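PDB 1JDL: cytochrome c2 iso-2 from Rhodospirillum centenum, which carries electrons through a covalently bound heme c, serving as electron donor to the oxidized bacteriochlorophyll in photophosphorylation. Local coordinates for residues A10-K13 and K14-C18; P103-Q106 and E107-V111. All blocks are in the same frame, centred on the assembly; numbering follows the deposited sequence.

Contact 1 (A10-K13 and K14-C18). With HEM (protoporphyrin IX containing Fe), chain B.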
ATOM      1  N   ALA A  10      11.107  -3.389 -12.277  1.00 27.56           N
ATOM      2  CA  ALA A  10      11.837  -2.166 -12.582  1.00 27.12           C
ATOM      3  C   ALA A  10      11.138  -0.978 -11.925  1.00 25.97           C
ATOM      4  O   ALA A  10      11.785  -0.072 -11.399  1.00 26.48           O
ATOM      5  CB  ALA A  10      11.907  -1.963 -14.093  1.00 27.97           C
ATOM      6  N   VAL A  11       9.810  -0.984 -11.963  1.00 25.37           N
ATOM      7  CA  VAL A  11       9.036   0.086 -11.355  1.00 23.88           C
ATOM      8  C   VAL A  11       9.266   0.064  -9.846  1.00 22.76           C
ATOM      9  O   VAL A  11       9.309   1.108  -9.197  1.00 22.05           O
ATOM     10  CB  VAL A  11       7.524  -0.082 -11.630  1.00 24.58           C
ATOM     11  CG1 VAL A  11       6.735   0.985 -10.885  1.00 23.70           C
ATOM     12  CG2 VAL A  11       7.249   0.020 -13.123  1.00 26.87           C
ATOM     13  N   PHE A  12       9.432  -1.133  -9.290  1.00 20.34           N
ATOM     14  CA  PHE A  12       9.639  -1.267  -7.854  1.00 21.18           C
ATOM     15  C   PHE A  12      10.892  -0.545  -7.368  1.00 20.86           C
ATOM     16  O   PHE A  12      11.064  -0.327  -6.168  1.00 19.98           O
ATOM     17  CB  PHE A  12       9.717  -2.740  -7.451  1.00 20.60           C
ATOM     18  CG  PHE A  12       9.585  -2.961  -5.974  1.00 21.90           C
ATOM     19  CD1 PHE A  12       8.344  -2.845  -5.352  1.00 22.62           C
ATOM     20  CD2 PHE A  12      10.701  -3.234  -5.191  1.00 23.10           C
ATOM     21  CE1 PHE A  12       8.220  -2.993  -3.974  1.00 22.61           C
ATOM     22  CE2 PHE A  12      10.587  -3.382  -3.812  1.00 24.26           C
ATOM     23  CZ  PHE A  12       9.344  -3.261  -3.205  1.00 23.43           C
ATOM     24  N   LYS A  13      11.781  -0.189  -8.290  1.00 22.51           N
ATOM     25  CA  LYS A  13      12.985   0.529  -7.905  1.00 24.71           C
ATOM     26  C   LYS A  13      12.569   1.844  -7.247  1.00 23.97           C
ATOM     27  O   LYS A  13      13.281   2.377  -6.397  1.00 25.62           O
ATOM     28  CB  LYS A  13      13.860   0.810  -9.130  1.00 26.83           C
ATOM     29  CG  LYS A  13      14.480  -0.439  -9.737  1.00 31.59           C
ATOM     30  CD  LYS A  13      15.356  -0.094 -10.932  1.00 35.97           C
ATOM     31  CE  LYS A  13      16.035  -1.332 -11.493  1.00 38.99           C
ATOM     32  NZ  LYS A  13      16.881  -1.009 -12.677  1.00 40.81           N
ATOM     33  N   LYS A  14      11.407   2.352  -7.646  1.00 23.39           N
ATOM     34  CA  LYS A  14      10.873   3.597  -7.099  1.00 23.62           C
ATOM     35  C   LYS A  14      10.290   3.402  -5.702  1.00 24.26           C
ATOM     36  O   LYS A  14       9.927   4.375  -5.038  1.00 26.23           O
ATOM     37  CB  LYS A  14       9.786   4.161  -8.015  1.00 25.43           C
ATOM     38  CG  LYS A  14      10.282   4.565  -9.396  1.00 25.84           C
ATOM     39  CD  LYS A  14       9.148   5.130 -10.231  1.00 26.73           C
ATOM     40  CE  LYS A  14       9.645   5.587 -11.593  1.00 27.88           C
ATOM     41  NZ  LYS A  14       8.555   6.230 -12.372  1.00 30.44           N
ATOM     42  N   CYS A  15      10.186   2.148  -5.267  1.00 20.47           N
ATOM     43  CA  CYS A  15       9.644   1.841  -3.944  1.00 19.78           C
ATOM     44  C   CYS A  15      10.735   1.391  -2.990  1.00 20.28           C
ATOM     45  O   CYS A  15      10.578   1.497  -1.774  1.00 19.53           O
ATOM     46  CB  CYS A  15       8.628   0.693  -4.006  1.00 20.49           C
ATOM     47  SG  CYS A  15       7.495   0.676  -5.382  1.00 19.41           S
ATOM     48  N   MET A  16      11.834   0.881  -3.547  1.00 21.57           N
ATOM     49  CA  MET A  16      12.934   0.340  -2.751  1.00 24.55           C
ATOM     50  C   MET A  16      13.594   1.228  -1.711  1.00 23.89           C
ATOM     51  O   MET A  16      14.224   0.722  -0.779  1.00 23.61           O
ATOM     52  CB  MET A  16      14.014  -0.231  -3.669  1.00 28.77           C
ATOM     53  CG  MET A  16      13.551  -1.420  -4.484  1.00 35.91           C
ATOM     54  SD  MET A  16      14.939  -2.291  -5.220  1.00 44.20           S
ATOM     55  CE  MET A  16      15.613  -1.006  -6.274  1.00 43.68           C
ATOM     56  N   ALA A  17      13.468   2.540  -1.853  1.00 23.10           N
ATOM     57  CA  ALA A  17      14.072   3.433  -0.881  1.00 22.44           C
ATOM     58  C   ALA A  17      13.408   3.253   0.475  1.00 21.26           C
ATOM     59  O   ALA A  17      14.029   3.492   1.512  1.00 23.90           O
ATOM     60  CB  ALA A  17      13.932   4.882  -1.338  1.00 25.30           C
ATOM     61  N   CYS A  18      12.154   2.806   0.469  1.00 18.19           N
ATOM     62  CA  CYS A  18      11.402   2.647   1.709  1.00 17.50           C
ATOM     63  C   CYS A  18      10.783   1.285   1.970  1.00 16.13           C
ATOM     64  O   CYS A  18      10.348   1.012   3.089  1.00 18.46           O
ATOM     65  CB  CYS A  18      10.285   3.681   1.752  1.00 16.84           C
ATOM     66  SG  CYS A  18      10.855   5.329   1.379  1.00 18.48           S
TER
HETATM   67  CHA HEM B 500       2.780   2.225   3.129  1.00 13.26           C
HETATM   68  CHB HEM B 500       3.104   0.604  -1.402  1.00 14.12           C
HETATM   69  CHC HEM B 500       6.734   3.687  -2.221  1.00 16.13           C
HETATM   70  CHD HEM B 500       6.747   4.881   2.420  1.00 14.64           C
HETATM   71  C1A HEM B 500       2.510   1.550   1.937  1.00 14.19           C
HETATM   72  C2A HEM B 500       1.394   0.655   1.741  1.00 12.43           C
HETATM   73  C3A HEM B 500       1.495   0.211   0.460  1.00 12.16           C
HETATM   74  C4A HEM B 500       2.671   0.822  -0.112  1.00 14.75           C
HETATM   75  CMA HEM B 500       0.529  -0.709  -0.273  1.00 14.35           C
HETATM   76  CAA HEM B 500       0.420   0.194   2.834  1.00 13.84           C
HETATM   77  CBA HEM B 500       1.030  -1.044   3.489  1.00 13.78           C
HETATM   78  CGA HEM B 500       0.247  -1.568   4.696  1.00 15.40           C
HETATM   79  O1A HEM B 500      -0.851  -1.055   4.992  1.00 15.99           O
HETATM   80  O2A HEM B 500       0.736  -2.513   5.349  1.00 16.85           O
HETATM   81  C1B HEM B 500       4.148   1.292  -2.004  1.00 14.31           C
HETATM   82  C2B HEM B 500       4.563   1.117  -3.373  1.00 15.13           C
HETATM   83  C3B HEM B 500       5.420   2.151  -3.633  1.00 17.47           C
HETATM   84  C4B HEM B 500       5.716   2.762  -2.394  1.00 14.93           C
HETATM   85  CMB HEM B 500       4.125  -0.022  -4.283  1.00 15.67           C
HETATM   86  CAB HEM B 500       5.757   2.779  -4.850  1.00 22.68           C
HETATM   87  CBB HEM B 500       5.220   2.492  -6.241  1.00 19.03           C
HETATM   88  C1C HEM B 500       7.023   4.316  -1.045  1.00 15.27           C
HETATM   89  C2C HEM B 500       8.081   5.287  -0.862  1.00 16.79           C
HETATM   90  C3C HEM B 500       7.956   5.729   0.400  1.00 17.82           C
HETATM   91  C4C HEM B 500       7.002   4.859   1.058  1.00 16.12           C
HETATM   92  CMC HEM B 500       9.131   5.694  -1.898  1.00 17.67           C
HETATM   93  CAC HEM B 500       8.457   6.909   0.995  1.00 24.84           C
HETATM   94  CBC HEM B 500       9.451   7.934   0.461  1.00 23.76           C
HETATM   95  C1D HEM B 500       5.721   4.207   3.041  1.00 13.52           C
HETATM   96  C2D HEM B 500       5.370   4.380   4.431  1.00 13.61           C
HETATM   97  C3D HEM B 500       4.203   3.696   4.628  1.00 14.72           C
HETATM   98  C4D HEM B 500       3.867   3.087   3.337  1.00 13.24           C
HETATM   99  CMD HEM B 500       6.111   5.224   5.472  1.00 13.82           C
HETATM  100  CAD HEM B 500       3.365   3.680   5.910  1.00 14.05           C
HETATM  101  CBD HEM B 500       2.341   4.814   5.782  1.00 16.17           C
HETATM  102  CGD HEM B 500       1.512   5.035   7.031  1.00 15.36           C
HETATM  103  O1D HEM B 500       0.683   5.971   7.019  1.00 15.41           O
HETATM  104  O2D HEM B 500       1.674   4.286   8.019  1.00 16.86           O
HETATM  105  NA  HEM B 500       3.280   1.665   0.792  1.00 13.73           N
HETATM  106  NB  HEM B 500       4.866   2.298  -1.392  1.00 14.47           N
HETATM  107  NC  HEM B 500       6.347   4.072   0.138  1.00 14.32           N
HETATM  108  ND  HEM B 500       4.810   3.410   2.368  1.00 13.70           N
HETATM  109 FE   HEM B 500       4.806   2.894   0.459  1.00 14.03          FE
HETATM  110  O   HOH W   1      13.332   4.206  -4.371  1.00 38.34           O

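Contact 2 (P103-Q106 and E107-V111)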
ATOM      1  N   PRO A 103       1.521   8.126 -10.267  1.00 25.70           N
ATOM      2  CA  PRO A 103       0.368   8.422 -11.122  1.00 27.51           C
ATOM      3  C   PRO A 103       0.128   7.550 -12.356  1.00 27.55           C
ATOM      4  O   PRO A 103      -1.019   7.219 -12.664  1.00 29.29           O
ATOM      5  CB  PRO A 103       0.591   9.887 -11.491  1.00 27.47           C
ATOM      6  CG  PRO A 103       2.082   9.981 -11.548  1.00 28.77           C
ATOM      7  CD  PRO A 103       2.491   9.235 -10.299  1.00 27.17           C
ATOM      8  N   ASP A 104       1.193   7.176 -13.057  1.00 27.01           N
ATOM      9  CA  ASP A 104       1.051   6.384 -14.280  1.00 28.64           C
ATOM     10  C   ASP A 104       0.322   5.055 -14.094  1.00 28.70           C
ATOM     11  O   ASP A 104       0.739   4.205 -13.311  1.00 27.07           O
ATOM     12  CB  ASP A 104       2.425   6.148 -14.913  1.00 30.50           C
ATOM     13  CG  ASP A 104       2.329   5.526 -16.294  1.00 33.70           C
ATOM     14  OD1 ASP A 104       2.197   4.288 -16.391  1.00 35.71           O
ATOM     15  OD2 ASP A 104       2.374   6.281 -17.287  1.00 36.93           O
ATOM     16  N   GLU A 105      -0.770   4.888 -14.836  1.00 29.32           N
ATOM     17  CA  GLU A 105      -1.589   3.680 -14.762  1.00 30.70           C
ATOM     18  C   GLU A 105      -0.838   2.394 -15.092  1.00 29.98           C
ATOM     19  O   GLU A 105      -0.995   1.385 -14.399  1.00 29.27           O
ATOM     20  CB  GLU A 105      -2.802   3.814 -15.687  1.00 33.14           C
ATOM     21  CG  GLU A 105      -3.778   2.653 -15.581  1.00 37.44           C
ATOM     22  CD  GLU A 105      -5.032   2.866 -16.402  1.00 39.85           C
ATOM     23  OE1 GLU A 105      -4.930   2.940 -17.645  1.00 41.61           O
ATOM     24  OE2 GLU A 105      -6.122   2.960 -15.800  1.00 41.85           O
ATOM     25  N   GLN A 106      -0.031   2.422 -16.147  1.00 29.29           N
ATOM     26  CA  GLN A 106       0.721   1.239 -16.544  1.00 30.33           C
ATOM     27  C   GLN A 106       1.716   0.837 -15.459  1.00 27.73           C
ATOM     28  O   GLN A 106       1.804  -0.334 -15.096  1.00 27.25           O
ATOM     29  CB  GLN A 106       1.464   1.485 -17.860  1.00 32.45           C
ATOM     30  CG  GLN A 106       2.145   0.244 -18.421  1.00 37.12           C
ATOM     31  CD  GLN A 106       1.174  -0.900 -18.651  1.00 39.71           C
ATOM     32  OE1 GLN A 106       0.157  -0.740 -19.329  1.00 41.50           O
ATOM     33  NE2 GLN A 106       1.482  -2.064 -18.088  1.00 41.48           N
ATOM     34  N   GLU A 107       2.467   1.806 -14.946  1.00 25.30           N
ATOM     35  CA  GLU A 107       3.436   1.512 -13.898  1.00 24.33           C
ATOM     36  C   GLU A 107       2.745   0.903 -12.689  1.00 21.87           C
ATOM     37  O   GLU A 107       3.273  -0.018 -12.063  1.00 22.83           O
ATOM     38  CB  GLU A 107       4.180   2.776 -13.475  1.00 23.49           C
ATOM     39  CG  GLU A 107       5.186   3.264 -14.495  1.00 29.09           C
ATOM     40  CD  GLU A 107       6.079   4.349 -13.935  1.00 31.60           C
ATOM     41  OE1 GLU A 107       5.577   5.462 -13.676  1.00 35.85           O
ATOM     42  OE2 GLU A 107       7.282   4.084 -13.742  1.00 36.23           O
ATOM     43  N   ARG A 108       1.565   1.420 -12.363  1.00 21.10           N
ATOM     44  CA  ARG A 108       0.810   0.900 -11.231  1.00 21.92           C
ATOM     45  C   ARG A 108       0.416  -0.548 -11.487  1.00 22.16           C
ATOM     46  O   ARG A 108       0.576  -1.400 -10.617  1.00 23.05           O
ATOM     47  CB  ARG A 108      -0.442   1.744 -10.982  1.00 21.06           C
ATOM     48  CG  ARG A 108      -0.182   3.011 -10.184  1.00 22.11           C
ATOM     49  CD  ARG A 108      -1.469   3.785  -9.976  1.00 24.52           C
ATOM     50  NE  ARG A 108      -1.881   4.500 -11.180  1.00 26.27           N
ATOM     51  CZ  ARG A 108      -3.145   4.769 -11.494  1.00 28.37           C
ATOM     52  NH1 ARG A 108      -4.127   4.376 -10.697  1.00 28.49           N
ATOM     53  NH2 ARG A 108      -3.427   5.443 -12.603  1.00 28.97           N
ATOM     54  N   LYS A 109      -0.100  -0.830 -12.681  1.00 22.72           N
ATOM     55  CA  LYS A 109      -0.497  -2.195 -13.016  1.00 23.35           C
ATOM     56  C   LYS A 109       0.692  -3.146 -12.930  1.00 22.00           C
ATOM     57  O   LYS A 109       0.580  -4.251 -12.396  1.00 22.62           O
ATOM     58  CB  LYS A 109      -1.076  -2.266 -14.434  1.00 24.69           C
ATOM     59  CG  LYS A 109      -2.393  -1.546 -14.632  1.00 29.81           C
ATOM     60  CD  LYS A 109      -2.909  -1.793 -16.041  1.00 32.90           C
ATOM     61  CE  LYS A 109      -4.236  -1.100 -16.287  1.00 36.44           C
ATOM     62  NZ  LYS A 109      -4.740  -1.389 -17.659  1.00 38.80           N
ATOM     63  N   ASP A 110       1.833  -2.709 -13.457  1.00 22.28           N
ATOM     64  CA  ASP A 110       3.034  -3.534 -13.462  1.00 22.12           C
ATOM     65  C   ASP A 110       3.624  -3.775 -12.081  1.00 21.11           C
ATOM     66  O   ASP A 110       4.015  -4.895 -11.757  1.00 20.46           O
ATOM     67  CB  ASP A 110       4.111  -2.921 -14.363  1.00 25.04           C
ATOM     68  CG  ASP A 110       3.697  -2.870 -15.823  1.00 28.32           C
ATOM     69  OD1 ASP A 110       2.952  -3.771 -16.265  1.00 29.62           O
ATOM     70  OD2 ASP A 110       4.131  -1.936 -16.532  1.00 30.59           O
ATOM     71  N   VAL A 111       3.701  -2.733 -11.261  1.00 20.97           N
ATOM     72  CA  VAL A 111       4.271  -2.916  -9.937  1.00 20.44           C
ATOM     73  C   VAL A 111       3.375  -3.835  -9.103  1.00 20.89           C
ATOM     74  O   VAL A 111       3.866  -4.625  -8.297  1.00 20.36           O
ATOM     75  CB  VAL A 111       4.510  -1.556  -9.227  1.00 20.90           C
ATOM     76  CG1 VAL A 111       3.207  -0.971  -8.719  1.00 20.13           C
ATOM     77  CG2 VAL A 111       5.522  -1.744  -8.097  1.00 21.12           C
TER
HETATM   78  O   HOH W   2       4.166   7.398 -12.519  1.00 33.67           O

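Contact 1 (A10-K13 and K14-C18)
The Phe12 ring takes Cys15 over one face and Met16 at a slant. Cys15 CB sits 3.9 Å from the centroid of the Phe12 ring, 21° off the ring normal, as a CH-pi contact offset toward the rim. Cys15 SG lies further out, obliquely placed near the rim, 3.6 Å from Phe12 CD1, a sulfur-aromatic contact. On the CD2 side, Met16 CG comes to 3.5 Å from Phe12 CD2. Phe12 CG stands anti to the backbone N (chi1 -166°), which swings the ring back toward the residues that follow. Tyr114, Val111 and Leu115 also pack on this ring. Met16 bends at its last torsion (chi3 -62°), and its CE reaches 3.5 Å from Lys13 CA, alongside the start of the Lys13 chain.

Two backbone N-H groups grip Phe12 O. Cys15 N donates to Phe12 O at 2.8 Å from well above the carbonyl plane. Met16 N donates to Phe12 O at 3.0 Å, almost in line with the C=O bond. Lys14 N bonds to Val11 O at 2.9 Å. Water 1 joins Lys13 O to Ala17 N.

Cys15 and Cys18 are the covalent attachment points of heme c, and His19 is an axial ligand of its iron. The turn after helix 5-11 thus leads into the CXXCH heme-binding motif of cytochrome c.

Contact 2 (P103-Q106 and E107-V111)
Arg108 folds back along the start of its own helix and reaches the carbonyls of Pro103 and Asp104. Arg108 CB lies 3.5 Å from Glu105 O, and its CG comes equally near Asp104 O. Arg108 CD stays 4.0 Å from Asp104 O. A bend at chi3 (-76°) then turns the guanidinium back past the first turn. There NE makes weak bonds to Pro103 O and Asp104 O, the latter near the guanidinium plane. Arg108 NH2 makes another weak bond to Pro103 O, at 3.0 Å, and also nears Glu105 CA. NH1 bonds to Ile69 O.

Asp104 OD1 accepts from Glu107 N at 2.9 Å through its anti lone pair, a nearly straight bond (164°). Water 2 bridges Asp104 N and Glu107 OE1. Gln106 bends at chi2, and Gln106 NE2 donates at 3.1 Å to OD2 of Asp110, one turn further along. That oxygen lies in the Gln106 amide plane; the donor comes from its syn side but 33° out of the carboxylate plane. A second, weak bond runs from Gln106 NE2 to Asp110 OD1, which also accepts from Asp4 N. Glu105 and Lys109 run side by side, with Glu105 CG 3.8 Å from Lys109 CE.

Asp104 is the N-cap of helix 105-115, the C-terminal helix of the cytochrome c fold.

Contact 1 is partly buried and leads from helix 5-11 into the heme attachment site. Contact 2 is a surface contact at the start of helix 105-115. Aromatic and sulfur packing marks the first; capping and side-chain hydrogen bonds mark the second. The two meet directly, since the N-terminal and C-terminal helices pack together in the cytochrome c fold. Val11 CG1 lies 3.8 Å from Val111 CB, on the buried side of both. At the margin of this interface, Lys14 NZ and Glu107 OE2 form a salt bridge of 2.8 Å. It ties the residue just before Cys15 to the first turn of helix 105-115.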